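Local atomic coordinates of precorrin-6Y C5,15-methyltransferase (Decarboxylating) (Geobacter metallireducens, PDB entry 3E05), a protein that probably methylates precorrin-6Y at C5 and C15, with decarboxylation, using S-adenosylmethionine in adenosylcobalamin biosynthesis, the present chain being its C-terminal domain. Residues V43-G48 / D110-G115; I67-R72 / R90-V95; N168-K173 / F181-P186. All blocks are in the same frame, centred on the assembly; numbering follows the deposited sequence.

In the fold
All three contacts pair strands of one mixed sheet whose order, 3-2-1-4-5-7-6, is that of the class I S-adenosylmethionine-dependent methyltransferases. Contact 1 joins strands 43-47 and 111-114 in the middle; contact 2 joins strands 66-71 and 92-96 at one edge, its segments falling between those of contact 1 along the chain. Their centres are about 10 Å apart, because strands 43-47 and 66-71 are neighbours: Asp46 N probably bonds Phe68 O. Contact 3 comes later, its centre about 26 Å from that of contact 1 and about 30 Å from that of contact 2. Contacts 1 and 2 belong to the parallel half, while contact 3, the hairpin of strands 161-173 and 180-193, meets other subunits of the tetramer.

Contact 1 (V43-G48 / D110-G115); sequences VMWDIG and DRVFIG
Val43 and Asp110 close the first end of this strand pair with bonds in both directions. Val43 N gives an almost straight bond (173° at the hydrogen) to Asp110 OD2 at 3.0 Å, on the anti lone pair, the one facing away from OD1. In Asp110, chi1 -67° sets CG beside the backbone N, and from there the carboxylate turns OD2 to the Val43 N-H. In return Val43 O accepts twice, from Asp110 N at 2.8 Å and, longer, from Arg111 N at 3.2 Å. The guanidinium of Arg111 folds back, NH1 reaching Asp110 O at 3.0 Å from above the carbonyl plane, while NH2 is held by Arg37 O.

From here the strands run parallel. Trp45 N binds Arg111 O, Phe113 N binds Trp45 O, Ile47 N binds Phe113 O and Gly115 N binds Ile47 O. Met44 and Asp46 turn their backbone bonds the other way, to strand 66-71. These are the first and fourth strands of the Rossmann-like class I methyltransferase sheet, and Gly48 opens the glycine-rich turn that in this family follows the first strand.

Asp46 lies alongside Phe113 on the face carrying Met44. Its OD1 sits at the ring edge, 3.5 Å from Phe113 CD2, with carboxylate and ring planes 59° apart; OD2 is bonded to Ser55 OG. On the other face Val112 CG2 meets Trp45 CE3 at 3.8 Å, and the indole NE1 donates to Pro107 O. A water donates to Gly48 O at 2.7 Å and weakly to Gly115 O.

Contact 2 (I67-R72 / R90-V95); sequences IFALER and RNVTLV
Ile67 to Leu70 pair in parallel register with Val92 to Val95, the short strand axes 25° apart and 4.6 Å at closest approach. Five backbone bonds zigzag across: Ile67 N to Asn91 O, Thr93 N to Ile67 O, Ala69 N to Thr93 O, Val95 N to Ala69 O at 2.8 Å, and Glu71 N to Val95 O.

On the face turned to helices 53-61 and 74-86, Val92 splits its two methyls between neighbours: CG1 meets Ala69 CB at 3.9 Å, while CG2 touches Ile67 CB at 4.0 Å. Leu94 CD1 comes within 3.5 Å of Ala69 O. The opposite face holds two pairs lying side by side. Phe68 CD1 is 3.8 Å from Thr93 CB, the ring also offering its edge to Val95 CG2, and Leu70 CG packs 3.9 Å from Val95 CB. At the start of the pair Ile67 CD1 touches Asn91 ND2, which bonds Gly65 O.

Glu71 sends its carboxylate away from strand 92-96: OE2 takes Asn73 N and OE1 takes Gly50 N. An acidic residue at the end of the second strand commonly receives the cofactor ribose in class I methyltransferases, and Glu71 is consistent with that role. The two strands, with helix 74-86 between them, form a beta-alpha-beta crossover of the Rossmann-like fold.

Contact 3 (N168-K173 / F181-P186); sequences NVAKTK and FESHNP
Ala170 pairs with Ser183, and Lys171 with Glu182, in an antiparallel beta hairpin whose arms, 168-173 and 181-186, lie on strands 161-173 and 180-193 at the edge of the methyltransferase sheet. Strand 161-173 is outermost in its own chain, but Asn168, Ala170 and Lys171 pair with a strand of the second subunit, which carries the sheet across the interface. A third subunit meets the other strand: its His184 O is bonded to Ser183 OG, and its Pro186 packs on Ala170.

Lys171 and Glu182 are the hydrogen-bonded pair: Lys171 N reaches Glu182 O at 2.9 Å, and Glu182 N comes back to Lys171 O at 2.8 Å, nearly straight at the hydrogen (178°). His184 N then binds Val169 O at 2.9 Å. The imidazole lies alongside Val169, His184 ND1 3.7 Å from Val169 CG1, and Lys171 CE crosses near His184 CE1 on the way to a salt bridge between Lys171 NZ and Glu27 OE2.

On the face with Ala170, Thr172 CG2 stands anti to its carbonyl carbon, with OG1 at chi1 56° bonded to Val164 N of the second subunit. That methyl makes a CH-pi contact over the centre of the Phe181 ring, CG2 lying 3.8 Å from the centroid and 9° off the normal.

Contact 1 (V43-G48 / D110-G115)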
loop_
_atom_site.group_PDB
_atom_site.type_symbol
_atom_site.label_atom_id
_atom_site.label_comp_id
_atom_site.label_asym_id
_atom_site.label_seq_id
_atom_site.Cartn_x
_atom_site.Cartn_y
_atom_site.Cartn_z
ATOM N N VAL D 43 12.135 -23.232 -21.551
ATOM C CA VAL D 43 13.092 -22.224 -21.958
ATOM C C VAL D 43 12.543 -20.841 -21.588
ATOM O O VAL D 43 11.414 -20.508 -21.945
ATOM C CB VAL D 43 13.420 -22.300 -23.476
ATOM C CG1 VAL D 43 14.255 -21.084 -23.938
ATOM C CG2 VAL D 43 14.161 -23.607 -23.793
ATOM N N MET D 44 13.357 -20.067 -20.871
ATOM C CA MET D 44 12.997 -18.728 -20.436
ATOM C C MET D 44 13.971 -17.682 -20.983
ATOM O O MET D 44 15.179 -17.876 -20.939
ATOM C CB MET D 44 12.974 -18.690 -18.904
ATOM C CG MET D 44 12.665 -17.315 -18.264
ATOM S SD MET D 44 12.516 -17.476 -16.464
ATOM C CE MET D 44 13.276 -15.943 -16.000
ATOM N N TRP D 45 13.444 -16.571 -21.499
ATOM C CA TRP D 45 14.271 -15.385 -21.742
ATOM C C TRP D 45 14.109 -14.359 -20.601
ATOM O O TRP D 45 12.980 -14.068 -20.198
ATOM C CB TRP D 45 13.861 -14.697 -23.044
ATOM C CG TRP D 45 13.984 -15.496 -24.328
ATOM C CD1 TRP D 45 14.611 -16.703 -24.514
ATOM C CD2 TRP D 45 13.506 -15.094 -25.616
ATOM N NE1 TRP D 45 14.515 -17.092 -25.837
ATOM C CE2 TRP D 45 13.862 -16.113 -26.538
ATOM C CE3 TRP D 45 12.803 -13.977 -26.081
ATOM C CZ2 TRP D 45 13.529 -16.047 -27.897
ATOM C CZ3 TRP D 45 12.464 -13.917 -27.440
ATOM C CH2 TRP D 45 12.834 -14.941 -28.325
ATOM N N ASP D 46 15.222 -13.822 -20.096
ATOM C CA ASP D 46 15.205 -12.729 -19.131
ATOM C C ASP D 46 15.831 -11.518 -19.841
ATOM O O ASP D 46 17.059 -11.376 -19.911
ATOM C CB ASP D 46 15.958 -13.139 -17.854
ATOM C CG ASP D 46 16.074 -12.025 -16.807
ATOM O OD1 ASP D 46 15.584 -10.877 -16.984
ATOM O OD2 ASP D 46 16.675 -12.326 -15.752
ATOM N N ILE D 47 14.962 -10.665 -20.385
ATOM C CA ILE D 47 15.384 -9.477 -21.125
ATOM C C ILE D 47 15.630 -8.263 -20.226
ATOM O O ILE D 47 14.714 -7.795 -19.532
ATOM C CB ILE D 47 14.378 -9.134 -22.230
ATOM C CG1 ILE D 47 14.253 -10.320 -23.197
ATOM C CG2 ILE D 47 14.798 -7.845 -22.978
ATOM C CD1 ILE D 47 13.068 -10.244 -24.119
ATOM N N GLY D 48 16.868 -7.768 -20.245
ATOM C CA GLY D 48 17.298 -6.689 -19.362
ATOM C C GLY D 48 17.528 -7.267 -17.982
ATOM O O GLY D 48 16.899 -6.842 -17.006
ATOM N N ASP D 110 9.300 -20.412 -23.784
ATOM C CA ASP D 110 8.047 -20.710 -23.132
ATOM C C ASP D 110 7.666 -19.537 -22.220
ATOM O O ASP D 110 6.494 -19.306 -21.969
ATOM C CB ASP D 110 8.189 -21.956 -22.267
ATOM C CG ASP D 110 8.433 -23.213 -23.094
ATOM O OD1 ASP D 110 7.495 -23.635 -23.783
ATOM O OD2 ASP D 110 9.548 -23.771 -23.033
ATOM N N ARG D 111 8.677 -18.842 -21.708
ATOM C CA ARG D 111 8.503 -17.861 -20.630
ATOM C C ARG D 111 9.424 -16.685 -20.938
ATOM O O ARG D 111 10.595 -16.880 -21.258
ATOM C CB ARG D 111 8.863 -18.485 -19.272
ATOM C CG ARG D 111 8.000 -19.651 -18.825
ATOM C CD ARG D 111 6.538 -19.256 -18.722
ATOM N NE ARG D 111 5.703 -20.309 -18.155
ATOM C CZ ARG D 111 5.029 -21.209 -18.871
ATOM N NH1 ARG D 111 5.090 -21.211 -20.202
ATOM N NH2 ARG D 111 4.301 -22.128 -18.249
ATOM N N VAL D 112 8.891 -15.462 -20.911
ATOM C CA VAL D 112 9.745 -14.308 -21.068
ATOM C C VAL D 112 9.463 -13.324 -19.949
ATOM O O VAL D 112 8.303 -12.976 -19.713
ATOM C CB VAL D 112 9.561 -13.610 -22.431
ATOM C CG1 VAL D 112 10.398 -12.353 -22.486
ATOM C CG2 VAL D 112 9.972 -14.534 -23.576
ATOM N N PHE D 113 10.519 -12.944 -19.246
ATOM C CA PHE D 113 10.471 -11.849 -18.288
ATOM C C PHE D 113 11.181 -10.662 -18.911
ATOM O O PHE D 113 12.292 -10.785 -19.420
ATOM C CB PHE D 113 11.103 -12.209 -16.940
ATOM C CG PHE D 113 11.147 -11.044 -15.976
ATOM C CD1 PHE D 113 9.954 -10.457 -15.525
ATOM C CD2 PHE D 113 12.367 -10.497 -15.561
ATOM C CE1 PHE D 113 9.980 -9.347 -14.631
ATOM C CE2 PHE D 113 12.396 -9.405 -14.669
ATOM C CZ PHE D 113 11.189 -8.835 -14.204
ATOM N N ILE D 114 10.505 -9.518 -18.923
ATOM C CA ILE D 114 11.108 -8.289 -19.391
ATOM C C ILE D 114 11.360 -7.363 -18.194
ATOM O O ILE D 114 10.423 -6.745 -17.657
ATOM C CB ILE D 114 10.212 -7.607 -20.463
ATOM C CG1 ILE D 114 9.952 -8.576 -21.630
ATOM C CG2 ILE D 114 10.829 -6.306 -20.936
ATOM C CD1 ILE D 114 8.760 -8.219 -22.489
ATOM N N GLY D 115 12.615 -7.303 -17.764
ATOM C CA GLY D 115 13.044 -6.475 -16.619
ATOM C C GLY D 115 13.581 -5.105 -17.031
ATOM O O GLY D 115 13.693 -4.196 -16.200
HETATM O O HOH W 1 16.857 -4.391 -15.970
#

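Contact 2 (I67-R72 / R90-V95)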
loop_
_atom_site.group_PDB
_atom_site.type_symbol
_atom_site.label_atom_id
_atom_site.label_comp_id
_atom_site.label_asym_id
_atom_site.label_seq_id
_atom_site.Cartn_x
_atom_site.Cartn_y
_atom_site.Cartn_z
ATOM N N ILE D 67 17.751 -21.043 -19.262
ATOM C CA ILE D 67 17.472 -19.615 -19.085
ATOM C C ILE D 67 18.511 -18.767 -19.810
ATOM O O ILE D 67 19.711 -19.012 -19.703
ATOM C CB ILE D 67 17.379 -19.246 -17.574
ATOM C CG1 ILE D 67 16.204 -19.977 -16.917
ATOM C CG2 ILE D 67 17.217 -17.755 -17.365
ATOM C CD1 ILE D 67 16.598 -21.135 -16.089
ATOM N N PHE D 68 18.037 -17.776 -20.560
ATOM C CA PHE D 68 18.908 -16.885 -21.313
ATOM C C PHE D 68 18.700 -15.459 -20.828
ATOM O O PHE D 68 17.597 -14.913 -20.938
ATOM C CB PHE D 68 18.639 -17.031 -22.814
ATOM C CG PHE D 68 18.875 -18.431 -23.319
ATOM C CD1 PHE D 68 20.148 -18.823 -23.736
ATOM C CD2 PHE D 68 17.837 -19.363 -23.352
ATOM C CE1 PHE D 68 20.388 -20.124 -24.179
ATOM C CE2 PHE D 68 18.065 -20.662 -23.790
ATOM C CZ PHE D 68 19.349 -21.041 -24.205
ATOM N N ALA D 69 19.765 -14.897 -20.271
ATOM C CA ALA D 69 19.752 -13.596 -19.619
ATOM C C ALA D 69 20.458 -12.564 -20.483
ATOM O O ALA D 69 21.692 -12.598 -20.638
ATOM C CB ALA D 69 20.421 -13.701 -18.248
ATOM N N LEU D 70 19.663 -11.655 -21.050
ATOM C CA LEU D 70 20.152 -10.640 -21.973
ATOM C C LEU D 70 20.373 -9.308 -21.276
ATOM O O LEU D 70 19.473 -8.797 -20.593
ATOM C CB LEU D 70 19.185 -10.457 -23.141
ATOM C CG LEU D 70 19.369 -11.396 -24.329
ATOM C CD1 LEU D 70 18.718 -12.732 -24.060
ATOM C CD2 LEU D 70 18.764 -10.763 -25.565
ATOM N N GLU D 71 21.564 -8.740 -21.462
ATOM C CA GLU D 71 21.923 -7.469 -20.838
ATOM C C GLU D 71 22.874 -6.665 -21.718
ATOM O O GLU D 71 23.864 -7.201 -22.221
ATOM C CB GLU D 71 22.518 -7.714 -19.447
ATOM C CG GLU D 71 22.996 -6.469 -18.677
ATOM C CD GLU D 71 21.911 -5.420 -18.510
ATOM O OE1 GLU D 71 20.852 -5.725 -17.933
ATOM O OE2 GLU D 71 22.117 -4.281 -18.973
ATOM N N ARG D 72 22.550 -5.385 -21.907
ATOM C CA ARG D 72 23.332 -4.483 -22.761
ATOM C C ARG D 72 24.450 -3.724 -22.024
ATOM O O ARG D 72 25.482 -3.416 -22.612
ATOM C CB ARG D 72 22.400 -3.496 -23.498
ATOM C CG ARG D 72 21.758 -2.431 -22.601
ATOM C CD ARG D 72 20.602 -1.733 -23.287
ATOM N NE ARG D 72 20.319 -0.408 -22.735
ATOM C CZ ARG D 72 19.519 -0.172 -21.698
ATOM N NH1 ARG D 72 18.902 -1.172 -21.074
ATOM N NH2 ARG D 72 19.332 1.073 -21.281
ATOM N N ARG D 90 24.137 -22.564 -13.391
ATOM C CA ARG D 90 24.843 -23.068 -14.573
ATOM C C ARG D 90 23.951 -23.154 -15.788
ATOM O O ARG D 90 24.444 -23.103 -16.922
ATOM C CB ARG D 90 25.467 -24.444 -14.305
ATOM C CG ARG D 90 26.157 -24.572 -12.968
ATOM C CD ARG D 90 27.616 -24.146 -12.993
ATOM N NE ARG D 90 28.429 -24.967 -13.884
ATOM C CZ ARG D 90 29.734 -24.812 -14.072
ATOM N NH1 ARG D 90 30.401 -23.870 -13.422
ATOM N NH2 ARG D 90 30.368 -25.604 -14.918
ATOM N N ASN D 91 22.642 -23.275 -15.560
ATOM C CA ASN D 91 21.688 -23.363 -16.669
ATOM C C ASN D 91 21.192 -21.998 -17.164
ATOM O O ASN D 91 20.271 -21.908 -17.982
ATOM C CB ASN D 91 20.535 -24.329 -16.354
ATOM C CG ASN D 91 19.765 -23.956 -15.085
ATOM O OD1 ASN D 91 20.322 -23.428 -14.121
ATOM N ND2 ASN D 91 18.476 -24.263 -15.083
ATOM N N VAL D 92 21.827 -20.946 -16.663
ATOM C CA VAL D 92 21.655 -19.600 -17.200
ATOM C C VAL D 92 22.814 -19.270 -18.140
ATOM O O VAL D 92 23.985 -19.351 -17.757
ATOM C CB VAL D 92 21.577 -18.539 -16.084
ATOM C CG1 VAL D 92 21.386 -17.155 -16.677
ATOM C CG2 VAL D 92 20.440 -18.867 -15.097
ATOM N N THR D 93 22.476 -18.897 -19.367
ATOM C CA THR D 93 23.455 -18.401 -20.303
ATOM C C THR D 93 23.348 -16.882 -20.398
ATOM O O THR D 93 22.294 -16.350 -20.736
ATOM C CB THR D 93 23.281 -19.062 -21.682
ATOM O OG1 THR D 93 23.522 -20.468 -21.548
ATOM C CG2 THR D 93 24.261 -18.482 -22.685
ATOM N N LEU D 94 24.440 -16.203 -20.061
ATOM C CA LEU D 94 24.516 -14.757 -20.163
ATOM C C LEU D 94 24.750 -14.373 -21.612
ATOM O O LEU D 94 25.722 -14.810 -22.230
ATOM C CB LEU D 94 25.622 -14.201 -19.269
ATOM C CG LEU D 94 26.004 -12.730 -19.467
ATOM C CD1 LEU D 94 24.806 -11.784 -19.245
ATOM C CD2 LEU D 94 27.171 -12.360 -18.560
ATOM N N VAL D 95 23.843 -13.559 -22.144
ATOM C CA VAL D 95 23.894 -13.121 -23.537
ATOM C C VAL D 95 24.067 -11.604 -23.559
ATOM O O VAL D 95 23.271 -10.865 -22.982
ATOM C CB VAL D 95 22.623 -13.534 -24.316
ATOM C CG1 VAL D 95 22.730 -13.129 -25.783
ATOM C CG2 VAL D 95 22.367 -15.037 -24.191
#

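Contact 3 (N168-K173 / F181-P186)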
loop_
_atom_site.group_PDB
_atom_site.type_symbol
_atom_site.label_atom_id
_atom_site.label_comp_id
_atom_site.label_asym_id
_atom_site.label_seq_id
_atom_site.Cartn_x
_atom_site.Cartn_y
_atom_site.Cartn_z
ATOM N N ASN D 168 2.920 -3.509 -3.208
ATOM C CA ASN D 168 3.531 -2.574 -2.277
ATOM C C ASN D 168 4.032 -3.357 -1.072
ATOM O O ASN D 168 3.263 -4.079 -0.442
ATOM C CB ASN D 168 2.531 -1.501 -1.829
ATOM C CG ASN D 168 2.551 -0.269 -2.726
ATOM O OD1 ASN D 168 3.450 0.559 -2.637
ATOM N ND2 ASN D 168 1.549 -0.147 -3.593
ATOM N N VAL D 169 5.314 -3.187 -0.755
ATOM C CA VAL D 169 5.948 -3.896 0.367
ATOM C C VAL D 169 6.545 -2.875 1.335
ATOM O O VAL D 169 7.302 -1.994 0.919
ATOM C CB VAL D 169 7.090 -4.823 -0.148
ATOM C CG1 VAL D 169 7.866 -5.433 1.022
ATOM C CG2 VAL D 169 6.541 -5.920 -1.110
ATOM N N ALA D 170 6.210 -2.979 2.622
ATOM C CA ALA D 170 6.908 -2.194 3.659
ATOM C C ALA D 170 7.500 -3.165 4.647
ATOM O O ALA D 170 6.811 -4.080 5.068
ATOM C CB ALA D 170 5.959 -1.268 4.364
ATOM N N LYS D 171 8.765 -2.971 5.010
ATOM C CA LYS D 171 9.481 -3.895 5.900
ATOM C C LYS D 171 10.094 -3.192 7.098
ATOM O O LYS D 171 10.559 -2.066 6.981
ATOM C CB LYS D 171 10.645 -4.544 5.163
ATOM C CG LYS D 171 10.288 -5.594 4.168
ATOM C CD LYS D 171 11.473 -6.530 4.011
ATOM C CE LYS D 171 12.595 -5.884 3.228
ATOM N NZ LYS D 171 13.476 -6.917 2.663
ATOM N N THR D 172 10.158 -3.884 8.226
ATOM C CA THR D 172 10.907 -3.366 9.371
ATOM C C THR D 172 12.384 -3.712 9.252
ATOM O O THR D 172 12.744 -4.737 8.668
ATOM C CB THR D 172 10.398 -3.921 10.705
ATOM O OG1 THR D 172 10.423 -5.350 10.663
ATOM C CG2 THR D 172 8.977 -3.435 10.992
ATOM N N LYS D 173 13.236 -2.856 9.805
ATOM C CA LYS D 173 14.573 -3.264 10.216
ATOM C C LYS D 173 15.110 -2.361 11.323
ATOM O O LYS D 173 14.345 -1.679 12.006
ATOM C CB LYS D 173 15.528 -3.255 9.021
ATOM C CG LYS D 173 16.011 -1.870 8.623
ATOM C CD LYS D 173 16.774 -1.908 7.309
ATOM C CE LYS D 173 17.747 -0.744 7.202
ATOM N NZ LYS D 173 19.004 -1.000 7.956
ATOM N N PHE D 181 8.603 0.730 9.814
ATOM C CA PHE D 181 8.346 0.219 8.448
ATOM C C PHE D 181 8.908 1.146 7.390
ATOM O O PHE D 181 8.573 2.330 7.347
ATOM C CB PHE D 181 6.852 0.017 8.191
ATOM C CG PHE D 181 6.256 -1.144 8.931
ATOM C CD1 PHE D 181 6.266 -2.411 8.370
ATOM C CD2 PHE D 181 5.687 -0.965 10.198
ATOM C CE1 PHE D 181 5.706 -3.488 9.042
ATOM C CE2 PHE D 181 5.119 -2.040 10.872
ATOM C CZ PHE D 181 5.135 -3.302 10.291
ATOM N N GLU D 182 9.765 0.602 6.538
ATOM C CA GLU D 182 10.274 1.332 5.406
ATOM C C GLU D 182 9.657 0.736 4.149
ATOM O O GLU D 182 9.695 -0.466 3.963
ATOM C CB GLU D 182 11.800 1.245 5.354
ATOM C CG GLU D 182 12.465 1.612 6.670
ATOM C CD GLU D 182 13.945 1.870 6.507
ATOM O OE1 GLU D 182 14.312 2.967 6.030
ATOM O OE2 GLU D 182 14.741 0.972 6.848
ATOM N N SER D 183 9.101 1.596 3.303
ATOM C CA SER D 183 8.427 1.179 2.082
ATOM C C SER D 183 9.413 1.057 0.947
ATOM O O SER D 183 10.310 1.887 0.778
ATOM C CB SER D 183 7.360 2.209 1.673
ATOM O OG SER D 183 6.330 2.276 2.637
ATOM N N HIS D 184 9.240 -0.001 0.167
ATOM C CA HIS D 184 9.839 -0.080 -1.160
ATOM C C HIS D 184 8.945 0.726 -2.077
ATOM O O HIS D 184 7.774 0.950 -1.777
ATOM C CB HIS D 184 9.830 -1.521 -1.668
ATOM C CG HIS D 184 10.767 -2.436 -0.951
ATOM N ND1 HIS D 184 10.561 -3.797 -0.879
ATOM C CD2 HIS D 184 11.929 -2.195 -0.300
ATOM C CE1 HIS D 184 11.552 -4.357 -0.210
ATOM N NE2 HIS D 184 12.398 -3.407 0.149
ATOM N N ASN D 185 9.478 1.131 -3.223
ATOM C CA ASN D 185 8.643 1.762 -4.223
ATOM C C ASN D 185 7.706 0.731 -4.852
ATOM O O ASN D 185 8.027 -0.462 -4.849
ATOM C CB ASN D 185 9.524 2.455 -5.258
ATOM C CG ASN D 185 10.235 3.669 -4.682
ATOM O OD1 ASN D 185 9.881 4.177 -3.606
ATOM N ND2 ASN D 185 11.253 4.130 -5.381
ATOM N N PRO D 186 6.519 1.170 -5.339
ATOM C CA PRO D 186 5.607 0.143 -5.823
ATOM C C PRO D 186 6.124 -0.478 -7.117
ATOM O O PRO D 186 6.851 0.177 -7.879
ATOM C CB PRO D 186 4.304 0.891 -6.114
ATOM C CG PRO D 186 4.543 2.327 -5.759
ATOM C CD PRO D 186 5.984 2.536 -5.497
HETATM O O HOH W 2 5.361 -0.020 -0.898
HETATM O O HOH W 3 6.826 -2.671 -3.425
#